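Local coordinates for protein cAMP factor (Mobiluncus curtisii, PDB 6JLC) that probably acts as a pore-forming toxin that contributes to the co-haemolytic (CAMP) reaction on red-cell membranes, at residues A35-E40 with T151-D156; N91-I96 with K155-K160; V101-S106 with E136-Y141. One frame throughout, in Å; residues are numbered along the deposited sequence.

Interaction 1: residues A35-E40 with T151-D156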
ATOM      1  N   ALA A  35       7.552   2.949   0.361  1.00 40.55           N
ATOM      2  CA  ALA A  35       7.252   2.723  -1.048  1.00 38.43           C
ATOM      3  C   ALA A  35       7.451   3.996  -1.857  1.00 37.34           C
ATOM      4  O   ALA A  35       7.216   5.105  -1.378  1.00 39.48           O
ATOM      5  CB  ALA A  35       5.829   2.204  -1.220  1.00 34.74           C
ATOM      6  N   ASP A  36       7.906   3.821  -3.101  1.00 38.64           N
ATOM      7  CA  ASP A  36       8.102   4.963  -3.989  1.00 43.99           C
ATOM      8  C   ASP A  36       6.793   5.714  -4.235  1.00 45.17           C
ATOM      9  O   ASP A  36       6.795   6.944  -4.377  1.00 43.42           O
ATOM     10  CB  ASP A  36       8.713   4.483  -5.312  1.00 44.60           C
ATOM     11  CG  ASP A  36      10.083   3.839  -5.126  1.00 52.65           C
ATOM     12  OD1 ASP A  36      11.083   4.589  -5.065  1.00 52.01           O
ATOM     13  OD2 ASP A  36      10.161   2.591  -5.024  1.00 49.92           O
ATOM     14  N   TRP A  37       5.666   4.998  -4.264  1.00 39.89           N
ATOM     15  CA  TRP A  37       4.382   5.632  -4.539  1.00 38.35           C
ATOM     16  C   TRP A  37       3.874   6.504  -3.389  1.00 42.07           C
ATOM     17  O   TRP A  37       2.968   7.316  -3.605  1.00 43.85           O
ATOM     18  CB  TRP A  37       3.338   4.566  -4.885  1.00 37.53           C
ATOM     19  CG  TRP A  37       3.148   3.495  -3.840  1.00 47.78           C
ATOM     20  CD1 TRP A  37       2.716   3.665  -2.549  1.00 46.90           C
ATOM     21  CD2 TRP A  37       3.371   2.082  -4.004  1.00 53.33           C
ATOM     22  NE1 TRP A  37       2.663   2.449  -1.903  1.00 50.02           N
ATOM     23  CE2 TRP A  37       3.057   1.463  -2.772  1.00 51.30           C
ATOM     24  CE3 TRP A  37       3.810   1.282  -5.069  1.00 60.01           C
ATOM     25  CZ2 TRP A  37       3.174   0.081  -2.574  1.00 54.41           C
ATOM     26  CZ3 TRP A  37       3.917  -0.094  -4.874  1.00 57.32           C
ATOM     27  CH2 TRP A  37       3.597  -0.679  -3.636  1.00 55.83           C
ATOM     28  N   SER A  38       4.428   6.375  -2.182  1.00 38.89           N
ATOM     29  CA  SER A  38       3.857   7.032  -1.011  1.00 37.09           C
ATOM     30  C   SER A  38       4.482   8.392  -0.715  1.00 38.02           C
ATOM     31  O   SER A  38       4.152   9.002   0.314  1.00 32.56           O
ATOM     32  CB  SER A  38       3.985   6.121   0.217  1.00 40.70           C
ATOM     33  OG  SER A  38       5.343   5.891   0.527  1.00 50.15           O
ATOM     34  N   LYS A  39       5.353   8.891  -1.598  1.00 38.23           N
ATOM     35  CA  LYS A  39       6.056  10.146  -1.338  1.00 42.02           C
ATOM     36  C   LYS A  39       5.102  11.279  -0.960  1.00 38.41           C
ATOM     37  O   LYS A  39       5.367  12.030  -0.016  1.00 38.14           O
ATOM     38  CB  LYS A  39       6.893  10.529  -2.560  1.00 42.31           C
ATOM     39  CG  LYS A  39       7.809  11.723  -2.345  1.00 52.23           C
ATOM     40  CD  LYS A  39       8.551  12.073  -3.627  1.00 54.69           C
ATOM     41  CE  LYS A  39       9.450  13.284  -3.441  1.00 61.12           C
ATOM     42  NZ  LYS A  39      10.203  13.610  -4.687  1.00 64.70           N
ATOM     43  N   GLU A  40       3.974  11.405  -1.661  1.00 35.19           N
ATOM     44  CA  GLU A  40       3.064  12.529  -1.459  1.00 33.01           C
ATOM     45  C   GLU A  40       1.707  12.102  -0.891  1.00 32.42           C
ATOM     46  O   GLU A  40       0.685  12.746  -1.151  1.00 30.58           O
ATOM     47  CB  GLU A  40       2.879  13.290  -2.772  1.00 36.27           C
ATOM     48  CG  GLU A  40       4.174  13.903  -3.344  1.00 37.54           C
ATOM     49  CD  GLU A  40       4.686  15.089  -2.530  1.00 47.72           C
ATOM     50  OE1 GLU A  40       3.879  15.726  -1.818  1.00 44.05           O
ATOM     51  OE2 GLU A  40       5.902  15.385  -2.608  1.00 51.47           O
ATOM     52  N   THR A 151      14.185  -5.416  -3.063  1.00 30.61           N
ATOM     53  CA  THR A 151      13.559  -4.108  -3.039  1.00 29.90           C
ATOM     54  C   THR A 151      12.860  -3.908  -1.696  1.00 36.13           C
ATOM     55  O   THR A 151      12.730  -4.832  -0.888  1.00 34.25           O
ATOM     56  CB  THR A 151      12.552  -3.980  -4.176  1.00 29.67           C
ATOM     57  OG1 THR A 151      11.530  -4.977  -3.993  1.00 33.57           O
ATOM     58  CG2 THR A 151      13.237  -4.187  -5.535  1.00 26.65           C
ATOM     59  N   ILE A 152      12.388  -2.684  -1.456  1.00 37.24           N
ATOM     60  CA  ILE A 152      11.624  -2.459  -0.230  1.00 35.44           C
ATOM     61  C   ILE A 152      10.322  -3.251  -0.250  1.00 29.10           C
ATOM     62  O   ILE A 152       9.779  -3.590   0.806  1.00 30.15           O
ATOM     63  CB  ILE A 152      11.357  -0.959  -0.028  1.00 41.89           C
ATOM     64  CG1 ILE A 152      10.389  -0.498  -1.096  1.00 49.09           C
ATOM     65  CG2 ILE A 152      12.644  -0.160  -0.087  1.00 45.57           C
ATOM     66  CD1 ILE A 152       9.373   0.348  -0.547  1.00 57.00           C
ATOM     67  N   TYR A 153       9.800  -3.571  -1.440  1.00 26.69           N
ATOM     68  CA  TYR A 153       8.567  -4.352  -1.520  1.00 28.62           C
ATOM     69  C   TYR A 153       8.788  -5.785  -1.042  1.00 29.60           C
ATOM     70  O   TYR A 153       7.943  -6.342  -0.336  1.00 29.10           O
ATOM     71  CB  TYR A 153       8.016  -4.307  -2.949  1.00 28.95           C
ATOM     72  CG  TYR A 153       7.995  -2.868  -3.398  1.00 30.00           C
ATOM     73  CD1 TYR A 153       6.941  -2.038  -3.041  1.00 36.22           C
ATOM     74  CD2 TYR A 153       9.072  -2.316  -4.085  1.00 34.17           C
ATOM     75  CE1 TYR A 153       6.941  -0.697  -3.399  1.00 34.82           C
ATOM     76  CE2 TYR A 153       9.081  -0.979  -4.441  1.00 37.37           C
ATOM     77  CZ  TYR A 153       8.009  -0.178  -4.100  1.00 38.55           C
ATOM     78  OH  TYR A 153       8.011   1.154  -4.465  1.00 36.32           O
ATOM     79  N   VAL A 154       9.931  -6.380  -1.391  1.00 27.18           N
ATOM     80  CA  VAL A 154      10.271  -7.710  -0.883  1.00 30.71           C
ATOM     81  C   VAL A 154      10.566  -7.644   0.613  1.00 26.78           C
ATOM     82  O   VAL A 154      10.132  -8.509   1.385  1.00 29.03           O
ATOM     83  CB  VAL A 154      11.460  -8.294  -1.676  1.00 28.38           C
ATOM     84  CG1 VAL A 154      11.971  -9.589  -1.022  1.00 28.38           C
ATOM     85  CG2 VAL A 154      11.052  -8.576  -3.111  1.00 28.17           C
ATOM     86  N   LYS A 155      11.331  -6.635   1.036  1.00 26.22           N
ATOM     87  CA  LYS A 155      11.591  -6.417   2.460  1.00 30.54           C
ATOM     88  C   LYS A 155      10.301  -6.238   3.248  1.00 36.39           C
ATOM     89  O   LYS A 155      10.217  -6.665   4.408  1.00 30.13           O
ATOM     90  CB  LYS A 155      12.489  -5.191   2.647  1.00 31.77           C
ATOM     91  CG  LYS A 155      13.979  -5.459   2.448  1.00 36.60           C
ATOM     92  CD  LYS A 155      14.522  -6.378   3.536  1.00 33.08           C
ATOM     93  CE  LYS A 155      16.023  -6.636   3.388  1.00 35.86           C
ATOM     94  NZ  LYS A 155      16.801  -5.434   3.800  1.00 32.26           N
ATOM     95  N   ASP A 156       9.285  -5.606   2.648  1.00 29.50           N
ATOM     96  CA  ASP A 156       8.013  -5.456   3.348  1.00 29.54           C
ATOM     97  C   ASP A 156       7.310  -6.796   3.531  1.00 31.37           C
ATOM     98  O   ASP A 156       6.634  -6.997   4.544  1.00 31.05           O
ATOM     99  CB  ASP A 156       7.117  -4.457   2.610  1.00 36.01           C
ATOM    100  CG  ASP A 156       7.648  -3.012   2.698  1.00 48.21           C
ATOM    101  OD1 ASP A 156       8.387  -2.701   3.657  1.00 48.21           O
ATOM    102  OD2 ASP A 156       7.338  -2.186   1.808  1.00 45.42           O
TER

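Interaction 2: residues N91-I96 with K155-K160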
ATOM      1  N   ASN A  91       0.239  -7.230  -6.809  1.00 27.91           N
ATOM      2  CA  ASN A  91       0.660  -7.977  -7.984  1.00 29.46           C
ATOM      3  C   ASN A  91       2.110  -7.767  -8.407  1.00 33.25           C
ATOM      4  O   ASN A  91       2.652  -8.631  -9.104  1.00 36.79           O
ATOM      5  CB  ASN A  91      -0.256  -7.641  -9.170  1.00 34.96           C
ATOM      6  CG  ASN A  91      -1.705  -7.920  -8.859  1.00 45.56           C
ATOM      7  OD1 ASN A  91      -2.017  -8.886  -8.171  1.00 50.49           O
ATOM      8  ND2 ASN A  91      -2.596  -7.064  -9.333  1.00 49.04           N
ATOM      9  N   LEU A  92       2.752  -6.657  -8.029  1.00 30.02           N
ATOM     10  CA  LEU A  92       4.066  -6.316  -8.571  1.00 24.95           C
ATOM     11  C   LEU A  92       5.191  -6.490  -7.549  1.00 29.45           C
ATOM     12  O   LEU A  92       6.286  -5.943  -7.739  1.00 28.72           O
ATOM     13  CB  LEU A  92       4.066  -4.883  -9.118  1.00 27.19           C
ATOM     14  CG  LEU A  92       2.979  -4.583 -10.154  1.00 30.26           C
ATOM     15  CD1 LEU A  92       3.063  -3.118 -10.592  1.00 29.85           C
ATOM     16  CD2 LEU A  92       3.111  -5.498 -11.341  1.00 33.83           C
ATOM     17  N   ARG A  93       4.958  -7.277  -6.490  1.00 30.19           N
ATOM     18  CA  ARG A  93       5.888  -7.295  -5.360  1.00 30.94           C
ATOM     19  C   ARG A  93       7.289  -7.734  -5.767  1.00 32.21           C
ATOM     20  O   ARG A  93       8.281  -7.236  -5.214  1.00 32.75           O
ATOM     21  CB  ARG A  93       5.372  -8.217  -4.255  1.00 26.32           C
ATOM     22  CG  ARG A  93       6.205  -8.067  -2.975  1.00 38.15           C
ATOM     23  CD  ARG A  93       5.718  -8.965  -1.852  1.00 40.23           C
ATOM     24  NE  ARG A  93       4.416  -8.562  -1.328  1.00 40.35           N
ATOM     25  CZ  ARG A  93       4.207  -7.548  -0.494  1.00 43.70           C
ATOM     26  NH1 ARG A  93       5.214  -6.787  -0.072  1.00 39.77           N
ATOM     27  NH2 ARG A  93       2.975  -7.291  -0.085  1.00 51.61           N
ATOM     28  N   TYR A  94       7.403  -8.647  -6.733  1.00 27.22           N
ATOM     29  CA  TYR A  94       8.697  -9.171  -7.152  1.00 31.39           C
ATOM     30  C   TYR A  94       9.187  -8.571  -8.463  1.00 32.74           C
ATOM     31  O   TYR A  94      10.098  -9.128  -9.086  1.00 32.58           O
ATOM     32  CB  TYR A  94       8.640 -10.698  -7.264  1.00 29.47           C
ATOM     33  CG  TYR A  94       8.717 -11.374  -5.919  1.00 30.27           C
ATOM     34  CD1 TYR A  94       7.579 -11.544  -5.143  1.00 33.46           C
ATOM     35  CD2 TYR A  94       9.936 -11.798  -5.402  1.00 32.07           C
ATOM     36  CE1 TYR A  94       7.646 -12.164  -3.886  1.00 35.25           C
ATOM     37  CE2 TYR A  94      10.015 -12.408  -4.143  1.00 31.31           C
ATOM     38  CZ  TYR A  94       8.866 -12.588  -3.397  1.00 38.97           C
ATOM     39  OH  TYR A  94       8.933 -13.188  -2.158  1.00 37.97           O
ATOM     40  N   LYS A  95       8.604  -7.457  -8.905  1.00 29.88           N
ATOM     41  CA  LYS A  95       9.100  -6.833 -10.122  1.00 27.31           C
ATOM     42  C   LYS A  95      10.402  -6.084  -9.843  1.00 26.85           C
ATOM     43  O   LYS A  95      10.691  -5.690  -8.711  1.00 30.61           O
ATOM     44  CB  LYS A  95       8.057  -5.866 -10.707  1.00 29.01           C
ATOM     45  CG  LYS A  95       6.825  -6.561 -11.283  1.00 31.69           C
ATOM     46  CD  LYS A  95       7.196  -7.353 -12.527  1.00 32.75           C
ATOM     47  CE  LYS A  95       6.018  -8.180 -13.020  1.00 35.32           C
ATOM     48  NZ  LYS A  95       6.448  -9.033 -14.169  1.00 39.19           N
ATOM     49  N   ILE A  96      11.182  -5.875 -10.904  1.00 27.83           N
ATOM     50  CA  ILE A  96      12.404  -5.104 -10.767  1.00 30.36           C
ATOM     51  C   ILE A  96      12.074  -3.689 -10.277  1.00 28.78           C
ATOM     52  O   ILE A  96      10.943  -3.195 -10.409  1.00 29.33           O
ATOM     53  CB  ILE A  96      13.182  -5.058 -12.092  1.00 34.41           C
ATOM     54  CG1 ILE A  96      12.277  -4.582 -13.238  1.00 31.19           C
ATOM     55  CG2 ILE A  96      13.793  -6.427 -12.386  1.00 36.31           C
ATOM     56  CD1 ILE A  96      13.022  -4.320 -14.535  1.00 30.16           C
ATOM     57  N   LYS A 155      11.331  -6.635   1.036  1.00 26.22           N
ATOM     58  CA  LYS A 155      11.591  -6.417   2.460  1.00 30.54           C
ATOM     59  C   LYS A 155      10.301  -6.238   3.248  1.00 36.39           C
ATOM     60  O   LYS A 155      10.217  -6.665   4.408  1.00 30.13           O
ATOM     61  CB  LYS A 155      12.489  -5.191   2.647  1.00 31.77           C
ATOM     62  CG  LYS A 155      13.979  -5.459   2.448  1.00 36.60           C
ATOM     63  CD  LYS A 155      14.522  -6.378   3.536  1.00 33.08           C
ATOM     64  CE  LYS A 155      16.023  -6.636   3.388  1.00 35.86           C
ATOM     65  NZ  LYS A 155      16.801  -5.434   3.800  1.00 32.26           N
ATOM     66  N   ASP A 156       9.285  -5.606   2.648  1.00 29.50           N
ATOM     67  CA  ASP A 156       8.013  -5.456   3.348  1.00 29.54           C
ATOM     68  C   ASP A 156       7.310  -6.796   3.531  1.00 31.37           C
ATOM     69  O   ASP A 156       6.634  -6.997   4.544  1.00 31.05           O
ATOM     70  CB  ASP A 156       7.117  -4.457   2.610  1.00 36.01           C
ATOM     71  CG  ASP A 156       7.648  -3.012   2.698  1.00 48.21           C
ATOM     72  OD1 ASP A 156       8.387  -2.701   3.657  1.00 48.21           O
ATOM     73  OD2 ASP A 156       7.338  -2.186   1.808  1.00 45.42           O
ATOM     74  N   LEU A 157       7.458  -7.727   2.580  1.00 30.43           N
ATOM     75  CA  LEU A 157       6.907  -9.071   2.770  1.00 27.82           C
ATOM     76  C   LEU A 157       7.589  -9.787   3.937  1.00 31.55           C
ATOM     77  O   LEU A 157       6.935 -10.477   4.729  1.00 26.70           O
ATOM     78  CB  LEU A 157       7.055  -9.881   1.480  1.00 29.07           C
ATOM     79  CG  LEU A 157       6.364 -11.249   1.442  1.00 30.41           C
ATOM     80  CD1 LEU A 157       4.857 -11.102   1.554  1.00 34.42           C
ATOM     81  CD2 LEU A 157       6.740 -12.017   0.173  1.00 34.35           C
ATOM     82  N   LEU A 158       8.882  -9.597   4.101  1.00 27.76           N
ATOM     83  CA  LEU A 158       9.621 -10.177   5.204  1.00 23.91           C
ATOM     84  C   LEU A 158       9.166  -9.533   6.519  1.00 22.98           C
ATOM     85  O   LEU A 158       8.957 -10.181   7.493  1.00 25.83           O
ATOM     86  CB  LEU A 158      11.096  -9.988   5.016  1.00 24.65           C
ATOM     87  CG  LEU A 158      11.986 -10.361   6.169  1.00 26.62           C
ATOM     88  CD1 LEU A 158      11.683 -11.741   6.689  1.00 28.59           C
ATOM     89  CD2 LEU A 158      13.432 -10.202   5.847  1.00 26.18           C
ATOM     90  N   ASN A 159       8.998  -8.233   6.492  1.00 24.99           N
ATOM     91  CA  ASN A 159       8.544  -7.522   7.670  1.00 26.43           C
ATOM     92  C   ASN A 159       7.176  -7.977   8.079  1.00 29.31           C
ATOM     93  O   ASN A 159       6.902  -8.125   9.219  1.00 29.44           O
ATOM     94  CB  ASN A 159       8.593  -6.021   7.486  1.00 29.29           C
ATOM     95  CG  ASN A 159       8.782  -5.289   8.793  1.00 42.11           C
ATOM     96  OD1 ASN A 159       8.347  -4.183   8.974  1.00 51.97           O
ATOM     97  ND2 ASN A 159       9.427  -5.924   9.688  1.00 41.43           N
ATOM     98  N   LYS A 160       6.314  -8.199   7.109  1.00 31.28           N
ATOM     99  CA  LYS A 160       4.984  -8.718   7.419  1.00 35.07           C
ATOM    100  C   LYS A 160       5.063 -10.080   8.101  1.00 30.78           C
ATOM    101  O   LYS A 160       4.335 -10.342   9.070  1.00 31.40           O
ATOM    102  CB  LYS A 160       4.143  -8.803   6.143  1.00 42.29           C
ATOM    103  CG  LYS A 160       2.639  -8.777   6.400  1.00 57.99           C
ATOM    104  CD  LYS A 160       1.855  -8.394   5.149  1.00 68.71           C
ATOM    105  CE  LYS A 160       2.078  -6.929   4.779  1.00 71.82           C
ATOM    106  NZ  LYS A 160       2.115  -6.722   3.305  1.00 71.88           N
TER
HETATM  107  O   HOH W   1       1.176  -4.773   0.912  1.00 60.42           O

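Interaction 3: residues V101-S106 with E136-Y141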
ATOM      1  N   VAL A 101       9.722   2.434  -9.658  1.00 27.67           N
ATOM      2  CA  VAL A 101      10.073   3.839  -9.859  1.00 31.35           C
ATOM      3  C   VAL A 101       9.099   4.486 -10.838  1.00 28.91           C
ATOM      4  O   VAL A 101       8.581   5.588 -10.597  1.00 25.63           O
ATOM      5  CB  VAL A 101      11.527   3.963 -10.339  1.00 30.83           C
ATOM      6  CG1 VAL A 101      11.813   5.400 -10.779  1.00 31.25           C
ATOM      7  CG2 VAL A 101      12.473   3.543  -9.223  1.00 31.46           C
ATOM      8  N   GLU A 102       8.818   3.795 -11.943  1.00 27.26           N
ATOM      9  CA  GLU A 102       7.936   4.345 -12.968  1.00 28.26           C
ATOM     10  C   GLU A 102       6.497   4.453 -12.467  1.00 31.27           C
ATOM     11  O   GLU A 102       5.846   5.491 -12.651  1.00 26.23           O
ATOM     12  CB  GLU A 102       8.024   3.503 -14.243  1.00 27.80           C
ATOM     13  CG  GLU A 102       9.413   3.541 -14.866  1.00 30.14           C
ATOM     14  CD  GLU A 102       9.500   2.867 -16.223  1.00 39.17           C
ATOM     15  OE1 GLU A 102       8.460   2.441 -16.771  1.00 36.61           O
ATOM     16  OE2 GLU A 102      10.634   2.769 -16.739  1.00 40.73           O
ATOM     17  N   LEU A 103       5.976   3.402 -11.818  1.00 25.83           N
ATOM     18  CA  LEU A 103       4.616   3.497 -11.292  1.00 27.04           C
ATOM     19  C   LEU A 103       4.540   4.513 -10.157  1.00 24.15           C
ATOM     20  O   LEU A 103       3.564   5.265 -10.055  1.00 27.87           O
ATOM     21  CB  LEU A 103       4.119   2.119 -10.836  1.00 29.78           C
ATOM     22  CG  LEU A 103       2.606   1.949 -10.621  1.00 35.76           C
ATOM     23  CD1 LEU A 103       1.795   2.367 -11.827  1.00 33.41           C
ATOM     24  CD2 LEU A 103       2.319   0.521 -10.312  1.00 43.32           C
ATOM     25  N   GLY A 104       5.577   4.587  -9.323  1.00 25.81           N
ATOM     26  CA  GLY A 104       5.567   5.586  -8.262  1.00 26.76           C
ATOM     27  C   GLY A 104       5.562   6.996  -8.806  1.00 27.15           C
ATOM     28  O   GLY A 104       4.882   7.888  -8.274  1.00 25.13           O
ATOM     29  N   PHE A 105       6.311   7.235  -9.876  1.00 26.50           N
ATOM     30  CA  PHE A 105       6.329   8.546 -10.505  1.00 23.70           C
ATOM     31  C   PHE A 105       4.954   8.903 -11.058  1.00 25.35           C
ATOM     32  O   PHE A 105       4.474  10.026 -10.883  1.00 25.69           O
ATOM     33  CB  PHE A 105       7.366   8.557 -11.613  1.00 20.96           C
ATOM     34  CG  PHE A 105       7.644   9.926 -12.178  1.00 26.93           C
ATOM     35  CD1 PHE A 105       8.006  10.978 -11.346  1.00 36.83           C
ATOM     36  CD2 PHE A 105       7.533  10.152 -13.536  1.00 28.14           C
ATOM     37  CE1 PHE A 105       8.277  12.238 -11.866  1.00 38.61           C
ATOM     38  CE2 PHE A 105       7.807  11.418 -14.065  1.00 33.35           C
ATOM     39  CZ  PHE A 105       8.182  12.451 -13.228  1.00 30.79           C
ATOM     40  N   SER A 106       4.309   7.941 -11.721  1.00 23.45           N
ATOM     41  CA  SER A 106       2.959   8.162 -12.228  1.00 26.37           C
ATOM     42  C   SER A 106       1.986   8.477 -11.090  1.00 27.48           C
ATOM     43  O   SER A 106       1.161   9.392 -11.204  1.00 23.83           O
ATOM     44  CB  SER A 106       2.509   6.931 -13.025  1.00 30.19           C
ATOM     45  OG  SER A 106       1.166   7.045 -13.454  1.00 31.03           O
ATOM     46  N   GLU A 136      -0.148  -1.024 -16.815  1.00 37.76           N
ATOM     47  CA  GLU A 136      -0.108  -2.062 -17.840  1.00 34.92           C
ATOM     48  C   GLU A 136       1.306  -2.254 -18.372  1.00 29.52           C
ATOM     49  O   GLU A 136       1.748  -3.390 -18.569  1.00 37.06           O
ATOM     50  CB  GLU A 136      -1.075  -1.727 -18.975  1.00 45.56           C
ATOM     51  CG  GLU A 136      -1.187  -2.846 -19.998  1.00 64.17           C
ATOM     52  CD  GLU A 136      -1.907  -2.422 -21.260  1.00 81.47           C
ATOM     53  OE1 GLU A 136      -3.147  -2.570 -21.316  1.00 86.88           O
ATOM     54  OE2 GLU A 136      -1.232  -1.944 -22.196  1.00 88.10           O
ATOM     55  N   ARG A 137       2.052  -1.159 -18.571  1.00 27.10           N
ATOM     56  CA  ARG A 137       3.412  -1.283 -19.088  1.00 29.82           C
ATOM     57  C   ARG A 137       4.321  -2.019 -18.107  1.00 34.84           C
ATOM     58  O   ARG A 137       4.987  -2.996 -18.466  1.00 33.38           O
ATOM     59  CB  ARG A 137       3.992   0.092 -19.407  1.00 30.66           C
ATOM     60  CG  ARG A 137       5.408   0.024 -19.974  1.00 31.44           C
ATOM     61  CD  ARG A 137       6.089   1.381 -19.962  1.00 41.28           C
ATOM     62  NE  ARG A 137       5.120   2.465 -19.905  1.00 51.52           N
ATOM     63  CZ  ARG A 137       5.137   3.428 -18.996  1.00 55.24           C
ATOM     64  NH1 ARG A 137       6.087   3.446 -18.061  1.00 49.17           N
ATOM     65  NH2 ARG A 137       4.204   4.373 -19.026  1.00 59.58           N
ATOM     66  N   VAL A 138       4.388  -1.547 -16.859  1.00 33.40           N
ATOM     67  CA  VAL A 138       5.377  -2.113 -15.942  1.00 36.67           C
ATOM     68  C   VAL A 138       4.981  -3.511 -15.488  1.00 33.65           C
ATOM     69  O   VAL A 138       5.827  -4.238 -14.952  1.00 32.82           O
ATOM     70  CB  VAL A 138       5.611  -1.195 -14.725  1.00 30.43           C
ATOM     71  CG1 VAL A 138       5.926   0.235 -15.203  1.00 30.48           C
ATOM     72  CG2 VAL A 138       4.406  -1.224 -13.792  1.00 24.54           C
ATOM     73  N   SER A 139       3.715  -3.904 -15.692  1.00 32.95           N
ATOM     74  CA  SER A 139       3.285  -5.260 -15.352  1.00 36.99           C
ATOM     75  C   SER A 139       4.019  -6.302 -16.175  1.00 38.41           C
ATOM     76  O   SER A 139       4.156  -7.451 -15.743  1.00 43.45           O
ATOM     77  CB  SER A 139       1.784  -5.415 -15.569  1.00 39.58           C
ATOM     78  OG  SER A 139       1.074  -4.815 -14.508  1.00 44.58           O
ATOM     79  N   THR A 140       4.471  -5.928 -17.362  1.00 35.74           N
ATOM     80  CA  THR A 140       5.211  -6.809 -18.248  1.00 43.20           C
ATOM     81  C   THR A 140       6.713  -6.745 -18.018  1.00 39.01           C
ATOM     82  O   THR A 140       7.457  -7.429 -18.723  1.00 38.77           O
ATOM     83  CB  THR A 140       4.916  -6.459 -19.714  1.00 39.71           C
ATOM     84  OG1 THR A 140       5.728  -5.341 -20.101  1.00 44.79           O
ATOM     85  CG2 THR A 140       3.451  -6.103 -19.909  1.00 42.63           C
ATOM     86  N   TYR A 141       7.183  -5.916 -17.087  1.00 33.51           N
ATOM     87  CA  TYR A 141       8.613  -5.870 -16.828  1.00 31.05           C
ATOM     88  C   TYR A 141       9.065  -7.180 -16.197  1.00 31.03           C
ATOM     89  O   TYR A 141       8.267  -7.945 -15.650  1.00 32.81           O
ATOM     90  CB  TYR A 141       8.975  -4.702 -15.909  1.00 36.32           C
ATOM     91  CG  TYR A 141       8.952  -3.333 -16.570  1.00 29.63           C
ATOM     92  CD1 TYR A 141       8.542  -3.171 -17.886  1.00 31.40           C
ATOM     93  CD2 TYR A 141       9.342  -2.199 -15.858  1.00 30.96           C
ATOM     94  CE1 TYR A 141       8.516  -1.915 -18.470  1.00 36.95           C
ATOM     95  CE2 TYR A 141       9.319  -0.938 -16.434  1.00 29.59           C
ATOM     96  CZ  TYR A 141       8.907  -0.800 -17.736  1.00 33.31           C
ATOM     97  OH  TYR A 141       8.891   0.457 -18.300  1.00 34.95           O
TER

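Interaction 1: residues A35-E40 with T151-D156
Tyr153, in the first turn of helix 152-173, illustrates one aromatic side chain serving polar and apolar partners at once. Its CG lies anti to the carbonyl carbon, which carries the ring out to the short 3-10 turn around Asp36 and Trp37. At the tip, OH donates to Asp36 OD2 over 2.6 Å, using the anti lone pair of that oxygen; Asp36 and Tyr153 cross at about a right angle. Gln97 NE2 binds the same OD2, so this carboxylate oxygen is gripped twice. Trp37 approaches tip to tip: its CG takes the crowded position between backbone N and carbonyl carbon (chi1 56°), and Tyr153 CE1 sits 3.4 Å from Trp37 CH2, over one indole face. The rings meet obliquely, planes at 45°. Ala35 CB lies over the rim of an indole face, and 3.8 Å from Tyr153 CE1. Ile152 CG1 also takes the crowded position (chi1 69°), and the CD1 it carries comes to 3.2 Å from Ala35 CA. The buried contact thus seats the loop between helices 8-31 and 41-59 against the start of helix 152-173, with Trp37 on helix 68-91 and Tyr153 stacked on His100 of helix 97-114.

Interaction 2: residues N91-I96 with K155-K160
Across the turn joining helices 68-91 and 97-114, Arg93 illustrates how a long cationic side chain can pack by its stem while its tip is held by a main-chain oxygen. CG stands anti to the backbone N (chi1 -170°), and a bend at chi3 (-69°) turns the guanidinium over the side chain of Leu157 toward the helix. The close-packed part centres on Leu157: Arg93 CD rests 3.7 Å from Leu157 CB, and Leu157 CD1 lies over one guanidinium face, 3.9 Å from Arg93 NE. The other methyl, Leu157 CD2, is approached by the tip of Tyr94, whose OH comes within 3.4 Å as the two side chains cross at about a right angle. That hydroxyl is hydrogen-bonded to Asp207 of helix 203-222, and Arg93 NH1 to Tyr153 O, so both polar tips are fixed from beyond the two segments. The other side is looser, a surface contact where charged tips meet through water: Lys160, bent at chi3 and chi4, brings NZ to 3.5 Å from Arg93 NH2, and the water accepts from Arg93 NH2 (3.3 Å) and, weakly, from Lys160 NZ. Long, weak ion pairs, Lys160 with Glu31 and Arg93 with Glu32, may ease the repulsion. Residues 92-95 form a type I beta turn, closed by Lys95 N to Leu92 O, here a tight connection between two successive helices, laid against a third helix of the all-helical CAMP-factor fold.

Interaction 3: residues V101-S106 with E136-Y141
Helix-helix packing within the all-helical CAMP-factor fold, here the C-terminal part of the longer protein, is sealed by a shared carboxylate oxygen, a compact example of how a polar bridge can overlie an apolar seam. Helix 97-114 supplies Glu102, while the end of helix 121-139 and the residues just after it supply Arg137, Val138 and Tyr141. Glu102 CB starts the path, 4.0 Å from Val138 CG1. CG stands anti to the carbonyl carbon (chi1 -64°), and from there the chain runs extended to the carboxylate. CD lies in the plane of the Tyr141 ring, at its edge, with ring and carboxylate almost perpendicular (85°). At the tip the two oxygens part company. OE2 turns to Lys98 NZ in a salt bridge, whereas OE1 accepts twice across the contact: from Tyr141 OH at 2.5 Å, a very short bond, and from Arg137 NH1 at 2.9 Å. Both donors reach OE1 from above the carboxylate plane. The positive neighbours on both oxygens would be expected to favour the charged form of Glu102. Val138 CG1 also approaches OE1, at 3.7 Å, so apolar packing borders the polar cluster. Deeper in, Leu103 CD2 faces Val138 CG2 at 4.4 Å, and Leu92 touches both residues from the preceding connection. Tyr141 is steadied from its own chain, since Val138 CA sits over the centre of one ring face. Arg137 crosses Glu102 at about a right angle, and OE1 lies practically in the guanidinium plane, although the N-H...O angle at NH1 is a bent 131°.

How the interactions relate
The three contacts show how distant parts of the chain can merge into one junction. Interactions 1 and 2 share Lys155 and Asp156 on helix 152-173, their centres about 9 Å apart, and the probable hydrogen bond from Arg93 NH1 to Tyr153 O, 2.8 Å, ties the turn of one to the helix start of the other. Interaction 3, centred about 15 Å from interaction 2, is joined to it by Lys95 NZ, 2.6 Å from Tyr141 O, and by Leu92 CD1 packing on Leu103 CD2. Interactions 1 and 3, centres about 13 Å apart, have a slighter link, Trp37 CB against Gly104 CA. Along the chain, interaction 3 is nested within the loops closed by both others.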